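Local structure of myosin-I heavy chain (Dictyostelium discoideum, 5EJY) at residues N426-L431 with N437-A442; E312-Q317 with L406-L411; E255-P260 with K290-F295; K329-Q334 with T368-N373. The protein is an actin-based class VII motor involved in early phagocytosis and adhesion, and this piece of its tail is a MyTH4-FERM module. One frame throughout, in Å; residues are numbered along the deposited sequence.

Interaction 1: N426-L431 with N437-A442; sequences NFVLAL and NIYDPA
Val428 and Tyr439 face each other as an antiparallel hydrogen-bonded pair, Val428 N donating to Tyr439 O and Tyr439 N to Val428 O, both at 2.9 Å. The packing is tightest from here to Ala430 and Asn437. Beta-branched Val428 sets its CB 4.0 Å from Tyr439 CD2, against the edge of the phenol ring, while the small Ala430 lies opposite Asn437 in the next hydrogen-bonded pair, CB to CB 4.3 Å. Ala430 O is gripped twice, by Asn437 N at 3.0 Å and by Asn437 ND2 at 2.9 Å, the two donors approaching from opposite faces of the carbonyl plane. Turning CG beside its own backbone N (chi1 -52°) brings the amide of Asn437 round to that oxygen. Replacing Asn437 by an alanine would take away the ND2 bond, which is likely to leave Ala430 O with one off-plane donor from this strand. On the other face Leu429 CD2 lies 3.8 Å from Ile438 CG1, two branched chains running side by side. The strands part toward Asn426, an exposed residue whose O is joined to Asp440 OD1 by a bridging water; the same OD1 accepts from Ala442 N in an Asx turn as the chain leaves the strand. The hairpin forms the middle of a four-stranded antiparallel sheet, flanked by strands 410-415 and 445-450, with helix 484-499 packed on Leu429 and Leu431.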
loop_
_atom_site.group_PDB
_atom_site.type_symbol
_atom_site.label_atom_id
_atom_site.label_comp_id
_atom_site.label_asym_id
_atom_site.label_seq_id
_atom_site.Cartn_x
_atom_site.Cartn_y
_atom_site.Cartn_z
ATOM N N ASN A 426 26.131 2.688 14.659
ATOM C CA ASN A 426 24.780 3.178 14.442
ATOM C C ASN A 426 24.832 4.598 13.918
ATOM O O ASN A 426 25.475 5.465 14.507
ATOM C CB ASN A 426 23.960 3.110 15.732
ATOM C CG ASN A 426 23.935 1.718 16.328
ATOM O OD1 ASN A 426 23.107 0.882 15.960
ATOM N ND2 ASN A 426 24.848 1.461 17.255
ATOM N N PHE A 427 24.168 4.834 12.794
ATOM C CA PHE A 427 24.161 6.157 12.207
ATOM C C PHE A 427 22.828 6.382 11.485
ATOM O O PHE A 427 21.980 5.488 11.424
ATOM C CB PHE A 427 25.329 6.311 11.230
ATOM C CG PHE A 427 25.343 5.278 10.128
ATOM C CD1 PHE A 427 25.857 4.011 10.354
ATOM C CD2 PHE A 427 24.835 5.574 8.871
ATOM C CE1 PHE A 427 25.869 3.054 9.345
ATOM C CE2 PHE A 427 24.835 4.630 7.856
ATOM C CZ PHE A 427 25.356 3.360 8.091
ATOM N N VAL A 428 22.664 7.578 10.947
ATOM C CA VAL A 428 21.453 7.926 10.206
ATOM C C VAL A 428 21.922 8.313 8.817
ATOM O O VAL A 428 22.946 8.985 8.666
ATOM C CB VAL A 428 20.734 9.111 10.874
ATOM C CG1 VAL A 428 19.701 9.746 9.928
ATOM C CG2 VAL A 428 20.074 8.671 12.184
ATOM N N LEU A 429 21.228 7.842 7.793
ATOM C CA LEU A 429 21.419 8.413 6.469
ATOM C C LEU A 429 20.361 9.490 6.287
ATOM O O LEU A 429 19.160 9.227 6.405
ATOM C CB LEU A 429 21.318 7.357 5.373
ATOM C CG LEU A 429 22.468 6.347 5.341
ATOM C CD1 LEU A 429 22.352 5.402 4.149
ATOM C CD2 LEU A 429 23.810 7.091 5.298
ATOM N N ALA A 430 20.810 10.714 6.047
ATOM C CA ALA A 430 19.902 11.821 5.802
ATOM C C ALA A 430 20.059 12.223 4.344
ATOM O O ALA A 430 21.090 12.782 3.960
ATOM C CB ALA A 430 20.234 12.985 6.733
ATOM N N LEU A 431 19.062 11.903 3.517
ATOM C CA LEU A 431 19.172 12.162 2.082
ATOM C C LEU A 431 18.400 13.417 1.656
ATOM O O LEU A 431 17.247 13.628 2.048
ATOM C CB LEU A 431 18.724 10.950 1.246
ATOM C CG LEU A 431 19.539 9.653 1.355
ATOM C CD1 LEU A 431 19.213 8.951 2.660
ATOM C CD2 LEU A 431 19.273 8.737 0.173
ATOM N N ASN A 437 23.817 11.892 3.194
ATOM C CA ASN A 437 24.559 12.364 4.348
ATOM C C ASN A 437 24.599 11.384 5.513
ATOM O O ASN A 437 23.571 10.906 5.992
ATOM C CB ASN A 437 24.013 13.723 4.782
ATOM C CG ASN A 437 23.959 14.705 3.630
ATOM O OD1 ASN A 437 24.997 15.116 3.117
ATOM N ND2 ASN A 437 22.749 15.065 3.195
ATOM N N ILE A 438 25.806 11.076 5.960
ATOM C CA ILE A 438 25.980 10.233 7.123
ATOM C C ILE A 438 25.970 11.127 8.344
ATOM O O ILE A 438 26.796 12.041 8.472
ATOM C CB ILE A 438 27.317 9.441 7.054
ATOM C CG1 ILE A 438 27.333 8.551 5.803
ATOM C CG2 ILE A 438 27.490 8.606 8.308
ATOM C CD1 ILE A 438 28.715 7.951 5.449
ATOM N N TYR A 439 25.047 10.839 9.253
ATOM C CA TYR A 439 24.791 11.689 10.394
ATOM C C TYR A 439 24.881 10.870 11.663
ATOM O O TYR A 439 24.425 9.726 11.712
ATOM C CB TYR A 439 23.397 12.295 10.256
ATOM C CG TYR A 439 22.919 13.122 11.420
ATOM C CD1 TYR A 439 23.252 14.465 11.521
ATOM C CD2 TYR A 439 22.097 12.575 12.394
ATOM C CE1 TYR A 439 22.799 15.236 12.568
ATOM C CE2 TYR A 439 21.634 13.337 13.442
ATOM C CZ TYR A 439 21.988 14.669 13.526
ATOM O OH TYR A 439 21.536 15.441 14.574
ATOM N N ASP A 440 25.483 11.446 12.695
ATOM C CA ASP A 440 25.608 10.739 13.960
ATOM C C ASP A 440 24.617 11.298 14.961
ATOM O O ASP A 440 24.794 12.413 15.457
ATOM C CB ASP A 440 27.028 10.871 14.515
ATOM C CG ASP A 440 27.240 10.044 15.759
ATOM O OD1 ASP A 440 26.251 9.506 16.297
ATOM O OD2 ASP A 440 28.402 9.928 16.204
ATOM N N PRO A 441 23.577 10.517 15.285
ATOM C CA PRO A 441 22.522 11.002 16.183
ATOM C C PRO A 441 23.016 11.159 17.625
ATOM O O PRO A 441 22.395 11.869 18.411
ATOM C CB PRO A 441 21.441 9.914 16.075
ATOM C CG PRO A 441 22.172 8.690 15.661
ATOM C CD PRO A 441 23.307 9.155 14.789
ATOM N N ALA A 442 24.136 10.519 17.957
ATOM C CA ALA A 442 24.695 10.610 19.307
ATOM C C ALA A 442 25.335 11.967 19.574
ATOM O O ALA A 442 25.347 12.434 20.710
ATOM C CB ALA A 442 25.706 9.491 19.553
HETATM O O HOH W 1 25.784 6.966 16.809
#

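Interaction 2: E312-Q317 with L406-L411; sequences EFYYHQ and LANCSL
Tyr314 reaches from its helix with the phenol oxygen and accepts a hydrogen bond from the backbone of Asn408, OH to N 2.7 Å, close to straight at 160°. The hydroxyl also lies 3.5 Å from Ala407 CA, and the ring margin at CE2 comes 3.8 Å from Asn408 OD1, the two side chains crossing at about a right angle. A tyrosine suits the place because its long, rigid ring spans the distance from the helix and ends in a group that can both accept and donate. Having accepted from Asn408 N, the OH donates to a water 2.8 Å away, which lies in the plane of the ring at its edge. That water donates in turn to Leu406 O and Cys409 O, so one hydroxyl and one water together serve three backbone groups of the loop.

Further out, the loop itself is a type II beta turn from Leu406 to Cys409, and Asn408, with phi of 67°, occupies the position that favours glycine or asparagine. On the helix side, the ring is carried toward the turn because CG stands opposite the backbone N (chi1 174°), and Phe294 meets it edge-to-face. Gln317, one turn along the helix, accepts from Lys291 N. This is packing within the central, helical lobe of a FERM domain: its first long helix, 304-322, is pinned to the turn that leads out of that lobe into strand 410-415, the first of the next sheet.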
loop_
_atom_site.group_PDB
_atom_site.type_symbol
_atom_site.label_atom_id
_atom_site.label_comp_id
_atom_site.label_asym_id
_atom_site.label_seq_id
_atom_site.Cartn_x
_atom_site.Cartn_y
_atom_site.Cartn_z
ATOM N N GLU A 312 2.998 22.345 7.149
ATOM C CA GLU A 312 2.413 22.011 8.457
ATOM C C GLU A 312 2.390 20.506 8.722
ATOM O O GLU A 312 2.703 20.061 9.831
ATOM C CB GLU A 312 0.993 22.579 8.590
ATOM C CG GLU A 312 0.915 24.087 8.431
ATOM C CD GLU A 312 1.536 24.849 9.597
ATOM O OE1 GLU A 312 1.634 24.286 10.711
ATOM O OE2 GLU A 312 1.932 26.018 9.392
ATOM N N PHE A 313 2.002 19.712 7.721
ATOM C CA PHE A 313 2.068 18.262 7.883
ATOM C C PHE A 313 3.520 17.891 8.209
ATOM O O PHE A 313 3.795 17.104 9.126
ATOM C CB PHE A 313 1.615 17.530 6.604
ATOM C CG PHE A 313 0.107 17.326 6.495
ATOM C CD1 PHE A 313 -0.665 17.079 7.615
ATOM C CD2 PHE A 313 -0.522 17.355 5.248
ATOM C CE1 PHE A 313 -2.050 16.885 7.502
ATOM C CE2 PHE A 313 -1.891 17.156 5.128
ATOM C CZ PHE A 313 -2.656 16.921 6.256
ATOM N N TYR A 314 4.452 18.469 7.466
ATOM C CA TYR A 314 5.857 18.130 7.681
ATOM C C TYR A 314 6.387 18.491 9.080
ATOM O O TYR A 314 7.114 17.700 9.683
ATOM C CB TYR A 314 6.763 18.715 6.592
ATOM C CG TYR A 314 8.222 18.480 6.916
ATOM C CD1 TYR A 314 8.711 17.185 7.082
ATOM C CD2 TYR A 314 9.098 19.542 7.103
ATOM C CE1 TYR A 314 10.049 16.950 7.409
ATOM C CE2 TYR A 314 10.452 19.314 7.422
ATOM C CZ TYR A 314 10.912 18.023 7.566
ATOM O OH TYR A 314 12.243 17.800 7.887
ATOM N N TYR A 315 6.038 19.668 9.598
ATOM C CA TYR A 315 6.503 20.049 10.936
ATOM C C TYR A 315 6.104 19.016 11.980
ATOM O O TYR A 315 6.873 18.725 12.888
ATOM C CB TYR A 315 5.974 21.423 11.368
ATOM C CG TYR A 315 6.332 22.558 10.447
ATOM C CD1 TYR A 315 7.512 22.552 9.726
ATOM C CD2 TYR A 315 5.462 23.639 10.279
ATOM C CE1 TYR A 315 7.830 23.598 8.872
ATOM C CE2 TYR A 315 5.774 24.683 9.438
ATOM C CZ TYR A 315 6.957 24.659 8.737
ATOM O OH TYR A 315 7.260 25.704 7.890
ATOM N N HIS A 316 4.897 18.468 11.868
ATOM C CA HIS A 316 4.461 17.435 12.808
ATOM C C HIS A 316 5.342 16.201 12.695
ATOM O O HIS A 316 5.688 15.576 13.698
ATOM C CB HIS A 316 3.005 17.032 12.550
ATOM C CG HIS A 316 2.019 18.117 12.842
ATOM N ND1 HIS A 316 1.463 18.902 11.857
ATOM C CD2 HIS A 316 1.494 18.551 14.011
ATOM C CE1 HIS A 316 0.633 19.771 12.404
ATOM N NE2 HIS A 316 0.630 19.575 13.710
ATOM N N GLN A 317 5.671 15.844 11.460
ATOM C CA GLN A 317 6.527 14.688 11.176
ATOM C C GLN A 317 7.934 14.875 11.745
ATOM O O GLN A 317 8.459 13.993 12.416
ATOM C CB GLN A 317 6.601 14.479 9.664
ATOM C CG GLN A 317 7.694 13.545 9.175
ATOM C CD GLN A 317 7.640 13.366 7.666
ATOM O OE1 GLN A 317 6.566 13.431 7.073
ATOM N NE2 GLN A 317 8.796 13.176 7.038
ATOM N N LEU A 406 18.680 17.767 10.719
ATOM C CA LEU A 406 17.889 16.769 9.984
ATOM C C LEU A 406 16.655 17.345 9.285
ATOM O O LEU A 406 15.912 16.613 8.615
ATOM C CB LEU A 406 17.472 15.629 10.918
ATOM C CG LEU A 406 18.611 14.795 11.504
ATOM C CD1 LEU A 406 18.058 13.670 12.337
ATOM C CD2 LEU A 406 19.497 14.245 10.392
ATOM N N ALA A 407 16.428 18.645 9.438
ATOM C CA ALA A 407 15.320 19.294 8.736
ATOM C C ALA A 407 15.466 19.152 7.238
ATOM O O ALA A 407 16.555 19.301 6.699
ATOM C CB ALA A 407 15.227 20.778 9.116
ATOM N N ASN A 408 14.360 18.867 6.556
ATOM C CA ASN A 408 14.360 18.823 5.095
ATOM C C ASN A 408 15.192 17.681 4.503
ATOM O O ASN A 408 15.697 17.776 3.387
ATOM C CB ASN A 408 14.797 20.171 4.535
ATOM C CG ASN A 408 13.918 21.303 5.030
ATOM O OD1 ASN A 408 12.690 21.227 4.950
ATOM N ND2 ASN A 408 14.536 22.343 5.577
ATOM N N CYS A 409 15.303 16.594 5.257
ATOM C CA CYS A 409 16.013 15.400 4.805
ATOM C C CYS A 409 15.118 14.171 4.898
ATOM O O CYS A 409 14.339 14.048 5.838
ATOM C CB CYS A 409 17.232 15.138 5.700
ATOM S SG CYS A 409 18.544 16.369 5.590
ATOM N N SER A 410 15.279 13.244 3.960
ATOM C CA SER A 410 14.644 11.931 4.058
ATOM C C SER A 410 15.518 11.082 4.981
ATOM O O SER A 410 16.703 10.900 4.715
ATOM C CB SER A 410 14.559 11.276 2.675
ATOM O OG SER A 410 14.039 12.175 1.698
ATOM N N LEU A 411 14.932 10.559 6.051
ATOM C CA LEU A 411 15.704 9.943 7.122
ATOM C C LEU A 411 15.628 8.425 7.076
ATOM O O LEU A 411 14.556 7.854 6.850
ATOM C CB LEU A 411 15.200 10.433 8.478
ATOM C CG LEU A 411 15.224 11.946 8.696
ATOM C CD1 LEU A 411 14.776 12.280 10.104
ATOM C CD2 LEU A 411 16.624 12.502 8.405
HETATM O O HOH W 2 13.573 15.389 8.004
#

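Interaction 3: E255-P260 with K290-F295; sequences ERDIAP and KKKLFF
Two salt bridges carry this contact, each setting an acid of 255-260 against a lysine of 290-295. Asp257 and Lys292 make the shorter one, OD1 to NZ 2.7 Å, with the ammonium on the syn side of the carboxylate but 28° out of its plane. Lys292 suits the place because its fully extended chain covers most of the 9.2 Å between the two CA atoms, and the short aspartate, crossed at about a right angle, the rest. In the outer pair, Glu255 OE1 receives Lys290 NZ at 3.2 Å through its syn lone pair. The chains approach from opposite directions, and a bend at chi3 (36°) turns the lysine's end toward the glutamate.

Beside it a methylene, Lys290 CD, makes van der Waals contact with Glu255 OE2 at 3.6 Å.

Hydrogen bonds to helix 484-499 hold the inner pair, Gln485 NE2 giving to Asp257 OD2 and Lys292 NZ giving to Ser489 OG. These second partners suit a buried ion pair, whose charges would otherwise probably be costly. Glu255 and Lys290 reach across strand 245-251, which lies between strands 254-256 and 285-291, and the second pair follows just beyond, in the ubiquitin-like first lobe of a FERM domain.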
loop_
_atom_site.group_PDB
_atom_site.type_symbol
_atom_site.label_atom_id
_atom_site.label_comp_id
_atom_site.label_asym_id
_atom_site.label_seq_id
_atom_site.Cartn_x
_atom_site.Cartn_y
_atom_site.Cartn_z
ATOM N N GLU A 255 7.499 1.346 10.495
ATOM C CA GLU A 255 7.117 1.833 9.167
ATOM C C GLU A 255 7.876 1.152 8.039
ATOM O O GLU A 255 9.084 0.915 8.143
ATOM C CB GLU A 255 7.342 3.346 9.058
ATOM C CG GLU A 255 6.611 4.182 10.077
ATOM C CD GLU A 255 6.871 5.673 9.881
ATOM O OE1 GLU A 255 7.769 6.025 9.080
ATOM O OE2 GLU A 255 6.170 6.488 10.515
ATOM N N ARG A 256 7.167 0.849 6.951
ATOM C CA ARG A 256 7.789 0.331 5.746
ATOM C C ARG A 256 7.261 1.069 4.519
ATOM O O ARG A 256 6.066 1.377 4.423
ATOM C CB ARG A 256 7.535 -1.177 5.579
ATOM C CG ARG A 256 8.269 -2.091 6.571
ATOM C CD ARG A 256 9.788 -2.153 6.290
ATOM N NE ARG A 256 10.476 -3.008 7.254
ATOM C CZ ARG A 256 10.986 -2.580 8.409
ATOM N NH1 ARG A 256 10.897 -1.297 8.749
ATOM N NH2 ARG A 256 11.592 -3.436 9.227
ATOM N N ASP A 257 8.166 1.328 3.587
ATOM C CA ASP A 257 7.867 2.039 2.359
ATOM C C ASP A 257 6.888 1.227 1.514
ATOM O O ASP A 257 6.926 -0.005 1.513
ATOM C CB ASP A 257 9.175 2.257 1.584
ATOM C CG ASP A 257 8.976 3.008 0.281
ATOM O OD1 ASP A 257 8.742 4.226 0.338
ATOM O OD2 ASP A 257 9.056 2.388 -0.798
ATOM N N ILE A 258 6.011 1.924 0.803
ATOM C CA ILE A 258 5.161 1.281 -0.196
ATOM C C ILE A 258 5.555 1.859 -1.557
ATOM O O ILE A 258 5.533 3.073 -1.741
ATOM C CB ILE A 258 3.662 1.545 0.087
ATOM C CG1 ILE A 258 3.236 0.952 1.440
ATOM C CG2 ILE A 258 2.791 0.962 -1.038
ATOM C CD1 ILE A 258 1.788 1.367 1.867
ATOM N N ALA A 259 5.936 1.011 -2.506
ATOM C CA ALA A 259 6.338 1.502 -3.828
ATOM C C ALA A 259 5.172 2.161 -4.576
ATOM O O ALA A 259 4.018 1.814 -4.353
ATOM C CB ALA A 259 6.931 0.379 -4.661
ATOM N N PRO A 260 5.482 3.100 -5.483
ATOM C CA PRO A 260 4.427 3.859 -6.168
ATOM C C PRO A 260 3.452 2.969 -6.910
ATOM O O PRO A 260 2.267 3.287 -6.925
ATOM C CB PRO A 260 5.209 4.725 -7.160
ATOM C CG PRO A 260 6.538 4.929 -6.499
ATOM C CD PRO A 260 6.830 3.596 -5.831
ATOM N N LYS A 290 2.912 10.565 4.765
ATOM C CA LYS A 290 4.098 11.266 5.265
ATOM C C LYS A 290 4.893 11.863 4.126
ATOM O O LYS A 290 4.782 11.411 2.992
ATOM C CB LYS A 290 5.067 10.276 5.946
ATOM C CG LYS A 290 4.600 9.632 7.218
ATOM C CD LYS A 290 5.787 8.867 7.811
ATOM C CE LYS A 290 7.091 9.641 7.546
ATOM N NZ LYS A 290 8.346 8.976 8.047
ATOM N N LYS A 291 5.791 12.795 4.449
ATOM C CA LYS A 291 6.644 13.370 3.419
ATOM C C LYS A 291 7.901 12.542 3.255
ATOM O O LYS A 291 8.681 12.392 4.202
ATOM C CB LYS A 291 7.018 14.821 3.722
ATOM C CG LYS A 291 7.746 15.479 2.555
ATOM C CD LYS A 291 7.865 16.988 2.733
ATOM C CE LYS A 291 8.552 17.611 1.533
ATOM N NZ LYS A 291 8.462 19.098 1.549
ATOM N N LYS A 292 8.095 12.019 2.050
ATOM C CA LYS A 292 9.217 11.121 1.777
ATOM C C LYS A 292 10.383 11.857 1.121
ATOM O O LYS A 292 11.557 11.641 1.462
ATOM C CB LYS A 292 8.757 9.991 0.843
ATOM C CG LYS A 292 9.862 8.976 0.464
ATOM C CD LYS A 292 9.266 7.850 -0.395
ATOM C CE LYS A 292 10.331 6.846 -0.850
ATOM N NZ LYS A 292 9.672 5.808 -1.708
ATOM N N LEU A 293 10.053 12.707 0.155
ATOM C CA LEU A 293 11.067 13.309 -0.715
ATOM C C LEU A 293 11.087 14.821 -0.552
ATOM O O LEU A 293 10.036 15.458 -0.477
ATOM C CB LEU A 293 10.786 12.936 -2.173
ATOM C CG LEU A 293 10.954 11.445 -2.490
ATOM C CD1 LEU A 293 10.158 11.043 -3.715
ATOM C CD2 LEU A 293 12.434 11.120 -2.670
ATOM N N PHE A 294 12.285 15.391 -0.480
ATOM C CA PHE A 294 12.424 16.825 -0.266
ATOM C C PHE A 294 13.065 17.510 -1.463
ATOM O O PHE A 294 14.283 17.641 -1.540
ATOM C CB PHE A 294 13.206 17.083 1.020
ATOM C CG PHE A 294 12.496 16.585 2.242
ATOM C CD1 PHE A 294 12.542 15.244 2.586
ATOM C CD2 PHE A 294 11.741 17.445 3.015
ATOM C CE1 PHE A 294 11.873 14.781 3.697
ATOM C CE2 PHE A 294 11.067 16.993 4.127
ATOM C CZ PHE A 294 11.130 15.670 4.474
ATOM N N PHE A 295 12.227 17.948 -2.397
ATOM C CA PHE A 295 12.695 18.555 -3.637
ATOM C C PHE A 295 12.669 20.079 -3.541
ATOM O O PHE A 295 11.754 20.667 -2.955
ATOM C CB PHE A 295 11.833 18.096 -4.811
ATOM C CG PHE A 295 11.948 16.627 -5.117
ATOM C CD1 PHE A 295 13.121 15.938 -4.861
ATOM C CD2 PHE A 295 10.882 15.937 -5.678
ATOM C CE1 PHE A 295 13.228 14.585 -5.153
ATOM C CE2 PHE A 295 10.989 14.587 -5.972
ATOM C CZ PHE A 295 12.163 13.915 -5.711
#

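Interaction 4: K329-Q334 with T368-N373; sequences KDQDYQ and TDIEKN
Gln331 starts its approach to helix 368-373 at CB, which lies 4.1 Å from Ile370 CD1 and about as far from CG1. The next carbon, CG, lies between two neighbours, 4.1 Å from Ile370 CG1 and already 3.5 Å from Asp369 OD2, as the glutamine and isoleucine chains slide past each other in opposite directions. CD comes 3.4 Å from Asp369 OD2, and NE2 ends the chain with a hydrogen bond to that oxygen at an angle of 154°, modelled at 2.5 Å, unusually short, so the exact length is doubtful. The donor stands 36° out of the carboxylate plane. CG lies beside the backbone N (chi1 -66°) and the rest of the chain is extended, a course that carries the amide outward to the aspartate; glutamine suits it, with methylenes for the isoleucine and a donor for the acid. With a leucine in its place, Asp369 OD2 would probably lose its amide donor and be left to the bridging water.

The contact joins two helices of the helical central lobe of the FERM domain. Gln331 opens helix 331-346 just after its N-cap, Asp330, whose OD1 accepts from Tyr333 N. One turn on, Gln334 also packs on the isoleucine, with CD1 of Ile370 lying 3.7 Å from Gln334 OE1. A water donates to that OE1 and to Asp369 OD2, linking the polar ends, while Gln334 NE2 turns elsewhere and donates to Leu322 O.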
loop_
_atom_site.group_PDB
_atom_site.type_symbol
_atom_site.label_atom_id
_atom_site.label_comp_id
_atom_site.label_asym_id
_atom_site.label_seq_id
_atom_site.Cartn_x
_atom_site.Cartn_y
_atom_site.Cartn_z
ATOM N N LYS A 329 19.056 12.520 20.366
ATOM C CA LYS A 329 19.231 12.133 21.761
ATOM C C LYS A 329 19.430 13.363 22.659
ATOM O O LYS A 329 19.658 13.241 23.865
ATOM C CB LYS A 329 20.417 11.167 21.904
ATOM C CG LYS A 329 20.354 9.937 20.989
ATOM C CD LYS A 329 21.540 8.999 21.203
ATOM C CE LYS A 329 21.572 7.870 20.174
ATOM N NZ LYS A 329 20.298 7.080 20.143
ATOM N N ASP A 330 19.340 14.548 22.063
ATOM C CA ASP A 330 19.577 15.795 22.779
ATOM C C ASP A 330 18.350 16.229 23.586
ATOM O O ASP A 330 17.389 16.781 23.034
ATOM C CB ASP A 330 19.974 16.888 21.786
ATOM C CG ASP A 330 20.199 18.228 22.454
ATOM O OD1 ASP A 330 19.757 18.411 23.606
ATOM O OD2 ASP A 330 20.810 19.109 21.817
ATOM N N GLN A 331 18.391 15.994 24.895
ATOM C CA GLN A 331 17.250 16.301 25.754
ATOM C C GLN A 331 16.969 17.801 25.831
ATOM O O GLN A 331 15.805 18.221 25.861
ATOM C CB GLN A 331 17.467 15.752 27.161
ATOM C CG GLN A 331 17.513 14.240 27.274
ATOM C CD GLN A 331 18.014 13.811 28.641
ATOM O OE1 GLN A 331 18.838 14.497 29.250
ATOM N NE2 GLN A 331 17.506 12.688 29.140
ATOM N N ASP A 332 18.029 18.605 25.881
ATOM C CA ASP A 332 17.864 20.055 25.902
ATOM C C ASP A 332 17.041 20.497 24.697
ATOM O O ASP A 332 16.099 21.284 24.828
ATOM C CB ASP A 332 19.215 20.773 25.868
ATOM C CG ASP A 332 19.926 20.773 27.219
ATOM O OD1 ASP A 332 19.301 20.448 28.255
ATOM O OD2 ASP A 332 21.126 21.120 27.231
ATOM N N TYR A 333 17.413 20.004 23.521
ATOM C CA TYR A 333 16.702 20.378 22.301
ATOM C C TYR A 333 15.249 19.928 22.342
ATOM O O TYR A 333 14.341 20.709 22.048
ATOM C CB TYR A 333 17.373 19.804 21.058
ATOM C CG TYR A 333 16.628 20.165 19.795
ATOM C CD1 TYR A 333 15.617 19.347 19.299
ATOM C CD2 TYR A 333 16.921 21.335 19.113
ATOM C CE1 TYR A 333 14.921 19.690 18.143
ATOM C CE2 TYR A 333 16.245 21.683 17.966
ATOM C CZ TYR A 333 15.245 20.856 17.481
ATOM O OH TYR A 333 14.580 21.218 16.333
ATOM N N GLN A 334 15.029 18.668 22.703
ATOM C CA GLN A 334 13.675 18.141 22.766
ATOM C C GLN A 334 12.843 18.973 23.737
ATOM O O GLN A 334 11.668 19.277 23.486
ATOM C CB GLN A 334 13.692 16.666 23.159
ATOM C CG GLN A 334 14.375 15.783 22.114
ATOM C CD GLN A 334 14.641 14.376 22.616
ATOM O OE1 GLN A 334 14.907 14.166 23.801
ATOM N NE2 GLN A 334 14.568 13.400 21.713
ATOM N N THR A 368 9.592 9.971 27.237
ATOM C CA THR A 368 9.581 9.216 28.483
ATOM C C THR A 368 10.877 9.459 29.245
ATOM O O THR A 368 10.876 9.677 30.453
ATOM C CB THR A 368 9.432 7.709 28.222
ATOM O OG1 THR A 368 8.213 7.468 27.509
ATOM N N ASP A 369 11.985 9.430 28.517
ATOM C CA ASP A 369 13.290 9.694 29.099
ATOM C C ASP A 369 13.295 11.009 29.872
ATOM O O ASP A 369 13.911 11.119 30.936
ATOM C CB ASP A 369 14.346 9.731 27.997
ATOM C CG ASP A 369 15.687 10.214 28.493
ATOM O OD1 ASP A 369 16.055 9.881 29.642
ATOM O OD2 ASP A 369 16.374 10.928 27.729
ATOM N N ILE A 370 12.602 12.006 29.338
ATOM C CA ILE A 370 12.577 13.323 29.959
ATOM C C ILE A 370 11.580 13.382 31.118
ATOM O O ILE A 370 11.772 14.127 32.077
ATOM C CB ILE A 370 12.293 14.424 28.915
ATOM C CG1 ILE A 370 13.568 14.732 28.129
ATOM C CG2 ILE A 370 11.768 15.681 29.585
ATOM C CD1 ILE A 370 13.337 15.546 26.873
ATOM N N GLU A 371 10.524 12.579 31.033
ATOM C CA GLU A 371 9.560 12.489 32.121
ATOM C C GLU A 371 10.203 11.866 33.358
ATOM O O GLU A 371 9.687 11.994 34.468
ATOM C CB GLU A 371 8.337 11.666 31.704
ATOM C CG GLU A 371 7.331 11.448 32.832
ATOM C CD GLU A 371 6.153 10.579 32.423
ATOM O OE1 GLU A 371 5.690 10.699 31.269
ATOM O OE2 GLU A 371 5.687 9.773 33.257
ATOM N N LYS A 372 11.335 11.199 33.165
ATOM C CA LYS A 372 11.967 10.462 34.253
ATOM C C LYS A 372 13.192 11.169 34.812
ATOM O O LYS A 372 13.453 11.116 36.013
ATOM C CB LYS A 372 12.346 9.052 33.792
ATOM C CG LYS A 372 13.031 8.213 34.861
ATOM N N ASN A 373 13.942 11.832 33.942
ATOM C CA ASN A 373 15.220 12.402 34.343
ATOM C C ASN A 373 15.284 13.924 34.331
ATOM O O ASN A 373 16.224 14.504 34.870
ATOM C CB ASN A 373 16.352 11.827 33.486
ATOM C CG ASN A 373 16.504 10.328 33.654
ATOM O OD1 ASN A 373 15.537 9.623 33.948
ATOM N ND2 ASN A 373 17.723 9.833 33.476
HETATM O O HOH W 3 14.735 12.062 25.487
#

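In the fold
Along the chain interaction 3 comes first, in the ubiquitin-like lobe; interaction 2 then closes a long, mostly helical excursion that contains interaction 4, and interaction 1 follows in the next sheet. Interactions 2 and 3 have centres 12 Å apart and touch directly, through Ser410 with Lys292 and Gln317 with Lys291. Interaction 1, 15 Å from interaction 2, shares its sheet, since strands 410-415 and 426-432 are neighbours. Interaction 4 lies 20 Å from both 1 and 2, reaching interaction 1 through Lys329 against Pro441 and Ala442. Interaction 2 thus sits where the three lobes of the FERM domain converge, consistent with their packing as one compact unit.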